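Local coordinates for calcineurin-like phosphoesterase domain-containing protein (Aquifex aeolicus, PDB 1XM7) that is of unknown function but is probably a hydrolase of the calcineurin-like phosphoesterase family, at residues 146-151 against 166-171. Sequence-based numbering, arbitrary orientation.
Sequences GHVHWN and CINANV
The GHVH sequence at 146-149 matches the Gly-His-x-His motif of calcineurin-like metallophosphoesterases, whose histidines in relatives commonly serve at the dinuclear metal site. Here it forms the loop that leaves strand 142-145. Segment 166-171 begins on the neighbouring parallel strand, 166-168, and then runs on past Gly146. The two backbones come closest at Gly146 and Asn170, with CA atoms 4.7 Å apart.

Asn168 makes the hydrogen bond between the two segments. Its CB points toward the loop, and with CG anti to the backbone N (chi1 -166°) the amide meets Val148 O. Asn168 ND2 donates to Val148 O at 3.0 Å. The bond meets a lone pair in the carbonyl plane but is somewhat bent, with an N-H...O angle of 147°. The other end of the amide is held as well. Asn168 OD1 accepts from Asn170 N at 2.9 Å and closes an Asx turn at the end of the strand. With both ends bonded, the rotation of the amide is fixed. Gly146 CA lies 3.6 Å from Asn168 OD1, and Val148 CB packs beside Asn168 ND2. An alanine at Asn168 would probably loosen the loop, since both the bond to Val148 O and the Asx turn would be lost. Val148 O has a second donor, Trp173 NE1.

His147 turns its side chain away from segment 166-171, and its ring meets those of His113 and Tyr114. Its backbone N is hydrogen-bonded to Asp9 OD1. His147 O lies 3.9 Å above the plane of the His149 ring, over its centre. Asn170 extends with CG anti to the backbone N, and its amide stands nearly perpendicular to the His149 imidazole, the planes 89° apart. Asn170 CB packs 3.9 Å from Val148 O.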
ATOM      1  N   GLY A 146      -3.280  -2.366   3.101  1.00 26.43           N
ATOM      2  CA  GLY A 146      -4.090  -1.641   2.142  1.00 29.01           C
ATOM      3  C   GLY A 146      -5.371  -2.433   1.930  1.00 30.59           C
ATOM      4  O   GLY A 146      -6.083  -2.764   2.884  1.00 32.31           O
ATOM      5  N   HIS A 147      -5.678  -2.721   0.673  1.00 30.88           N
ATOM      6  CA  HIS A 147      -6.840  -3.520   0.327  1.00 31.12           C
ATOM      7  C   HIS A 147      -8.240  -2.957   0.610  1.00 32.46           C
ATOM      8  O   HIS A 147      -9.115  -3.065  -0.246  1.00 33.09           O
ATOM      9  CB  HIS A 147      -6.696  -4.899   0.976  1.00 29.49           C
ATOM     10  CG  HIS A 147      -7.717  -5.890   0.514  1.00 30.86           C
ATOM     11  ND1 HIS A 147      -8.913  -6.087   1.167  1.00 29.23           N
ATOM     12  CD2 HIS A 147      -7.727  -6.721  -0.556  1.00 29.43           C
ATOM     13  CE1 HIS A 147      -9.618  -6.999   0.523  1.00 30.19           C
ATOM     14  NE2 HIS A 147      -8.920  -7.400  -0.527  1.00 32.26           N
ATOM     15  N   VAL A 148      -8.473  -2.377   1.786  1.00 33.53           N
ATOM     16  CA  VAL A 148      -9.807  -1.840   2.098  1.00 34.32           C
ATOM     17  C   VAL A 148     -10.031  -0.426   1.562  1.00 35.42           C
ATOM     18  O   VAL A 148      -9.410   0.532   2.023  1.00 36.19           O
ATOM     19  CB  VAL A 148     -10.079  -1.826   3.612  1.00 32.99           C
ATOM     20  CG1 VAL A 148     -11.538  -1.462   3.863  1.00 33.46           C
ATOM     21  CG2 VAL A 148      -9.749  -3.189   4.213  1.00 32.58           C
ATOM     22  N   HIS A 149     -10.937  -0.300   0.598  1.00 36.45           N
ATOM     23  CA  HIS A 149     -11.220   0.990  -0.018  1.00 36.72           C
ATOM     24  C   HIS A 149     -12.071   1.921   0.814  1.00 37.93           C
ATOM     25  O   HIS A 149     -12.654   1.541   1.825  1.00 36.91           O
ATOM     26  CB  HIS A 149     -11.892   0.801  -1.378  1.00 33.73           C
ATOM     27  CG  HIS A 149     -11.103  -0.047  -2.326  1.00 34.07           C
ATOM     28  ND1 HIS A 149      -9.748   0.114  -2.519  1.00 33.31           N
ATOM     29  CD2 HIS A 149     -11.477  -1.070  -3.132  1.00 33.19           C
ATOM     30  CE1 HIS A 149      -9.322  -0.774  -3.399  1.00 33.10           C
ATOM     31  NE2 HIS A 149     -10.352  -1.505  -3.786  1.00 31.80           N
ATOM     32  N   TRP A 150     -12.131   3.159   0.353  1.00 41.27           N
ATOM     33  CA  TRP A 150     -12.902   4.183   1.015  1.00 44.34           C
ATOM     34  C   TRP A 150     -14.379   3.822   0.981  1.00 46.40           C
ATOM     35  O   TRP A 150     -14.869   3.259   0.004  1.00 46.01           O
ATOM     36  CB  TRP A 150     -12.689   5.524   0.308  1.00 45.43           C
ATOM     37  CG  TRP A 150     -13.496   6.643   0.898  1.00 48.04           C
ATOM     38  CD1 TRP A 150     -13.110   7.508   1.891  1.00 48.86           C
ATOM     39  CD2 TRP A 150     -14.869   6.952   0.609  1.00 49.30           C
ATOM     40  NE1 TRP A 150     -14.162   8.327   2.240  1.00 49.80           N
ATOM     41  CE2 TRP A 150     -15.252   8.006   1.470  1.00 49.85           C
ATOM     42  CE3 TRP A 150     -15.816   6.431  -0.287  1.00 50.49           C
ATOM     43  CZ2 TRP A 150     -16.544   8.551   1.460  1.00 49.59           C
ATOM     44  CZ3 TRP A 150     -17.100   6.971  -0.294  1.00 50.66           C
ATOM     45  CH2 TRP A 150     -17.452   8.019   0.575  1.00 50.03           C
ATOM     46  N   ASN A 151     -15.078   4.137   2.064  1.00 49.11           N
ATOM     47  CA  ASN A 151     -16.513   3.915   2.165  1.00 51.34           C
ATOM     48  C   ASN A 151     -17.002   5.124   2.936  1.00 54.32           C
ATOM     49  O   ASN A 151     -16.218   5.785   3.617  1.00 52.97           O
ATOM     50  CB  ASN A 151     -16.835   2.609   2.904  1.00 49.32           C
ATOM     51  CG  ASN A 151     -16.252   2.561   4.298  1.00 48.52           C
ATOM     52  OD1 ASN A 151     -15.603   1.584   4.684  1.00 45.42           O
ATOM     53  ND2 ASN A 151     -16.487   3.614   5.070  1.00 47.85           N
ATOM     54  N   CYS A 166      -3.292  -1.081  13.533  1.00 51.20           N
ATOM     55  CA  CYS A 166      -3.023  -0.972  12.105  1.00 52.77           C
ATOM     56  C   CYS A 166      -3.313   0.397  11.503  1.00 50.10           C
ATOM     57  O   CYS A 166      -3.915   1.262  12.133  1.00 50.90           O
ATOM     58  CB  CYS A 166      -3.856  -2.019  11.354  1.00 58.16           C
ATOM     59  SG  CYS A 166      -5.652  -1.713  11.480  1.00 69.10           S
ATOM     60  N   ILE A 167      -2.871   0.577  10.265  1.00 47.23           N
ATOM     61  CA  ILE A 167      -3.099   1.808   9.526  1.00 43.46           C
ATOM     62  C   ILE A 167      -3.251   1.426   8.060  1.00 40.71           C
ATOM     63  O   ILE A 167      -2.462   0.645   7.527  1.00 39.60           O
ATOM     64  CB  ILE A 167      -1.937   2.797   9.676  1.00 43.65           C
ATOM     65  CG1 ILE A 167      -1.705   3.483   8.332  1.00 45.04           C
ATOM     66  CG2 ILE A 167      -0.710   2.099  10.222  1.00 44.63           C
ATOM     67  CD1 ILE A 167      -0.353   4.098   8.177  1.00 44.51           C
ATOM     68  N   ASN A 168      -4.272   1.984   7.421  1.00 38.25           N
ATOM     69  CA  ASN A 168      -4.579   1.691   6.032  1.00 36.06           C
ATOM     70  C   ASN A 168      -3.821   2.616   5.084  1.00 36.10           C
ATOM     71  O   ASN A 168      -4.106   3.811   5.034  1.00 37.76           O
ATOM     72  CB  ASN A 168      -6.080   1.853   5.814  1.00 35.35           C
ATOM     73  CG  ASN A 168      -6.551   1.245   4.518  1.00 35.15           C
ATOM     74  OD1 ASN A 168      -5.830   1.249   3.526  1.00 34.86           O
ATOM     75  ND2 ASN A 168      -7.776   0.733   4.512  1.00 33.84           N
ATOM     76  N   ALA A 169      -2.873   2.061   4.326  1.00 33.33           N
ATOM     77  CA  ALA A 169      -2.070   2.837   3.380  1.00 31.55           C
ATOM     78  C   ALA A 169      -2.726   3.073   2.010  1.00 32.29           C
ATOM     79  O   ALA A 169      -2.117   3.672   1.122  1.00 33.36           O
ATOM     80  CB  ALA A 169      -0.738   2.170   3.188  1.00 29.48           C
ATOM     81  N   ASN A 170      -3.962   2.603   1.845  1.00 32.52           N
ATOM     82  CA  ASN A 170      -4.702   2.756   0.590  1.00 31.72           C
ATOM     83  C   ASN A 170      -4.869   4.230   0.246  1.00 31.41           C
ATOM     84  O   ASN A 170      -5.288   5.020   1.083  1.00 32.01           O
ATOM     85  CB  ASN A 170      -6.080   2.094   0.715  1.00 31.27           C
ATOM     86  CG  ASN A 170      -6.883   2.142  -0.578  1.00 31.59           C
ATOM     87  OD1 ASN A 170      -7.535   1.165  -0.946  1.00 31.81           O
ATOM     88  ND2 ASN A 170      -6.850   3.277  -1.264  1.00 32.32           N
ATOM     89  N   VAL A 171      -4.551   4.591  -0.991  1.00 31.17           N
ATOM     90  CA  VAL A 171      -4.653   5.978  -1.439  1.00 31.58           C
ATOM     91  C   VAL A 171      -6.004   6.614  -1.151  1.00 32.00           C
ATOM     92  O   VAL A 171      -6.070   7.758  -0.720  1.00 33.32           O
ATOM     93  CB  VAL A 171      -4.372   6.103  -2.953  1.00 30.82           C
ATOM     94  CG1 VAL A 171      -2.916   5.808  -3.234  1.00 29.54           C
ATOM     95  CG2 VAL A 171      -5.267   5.153  -3.734  1.00 30.17           C
TER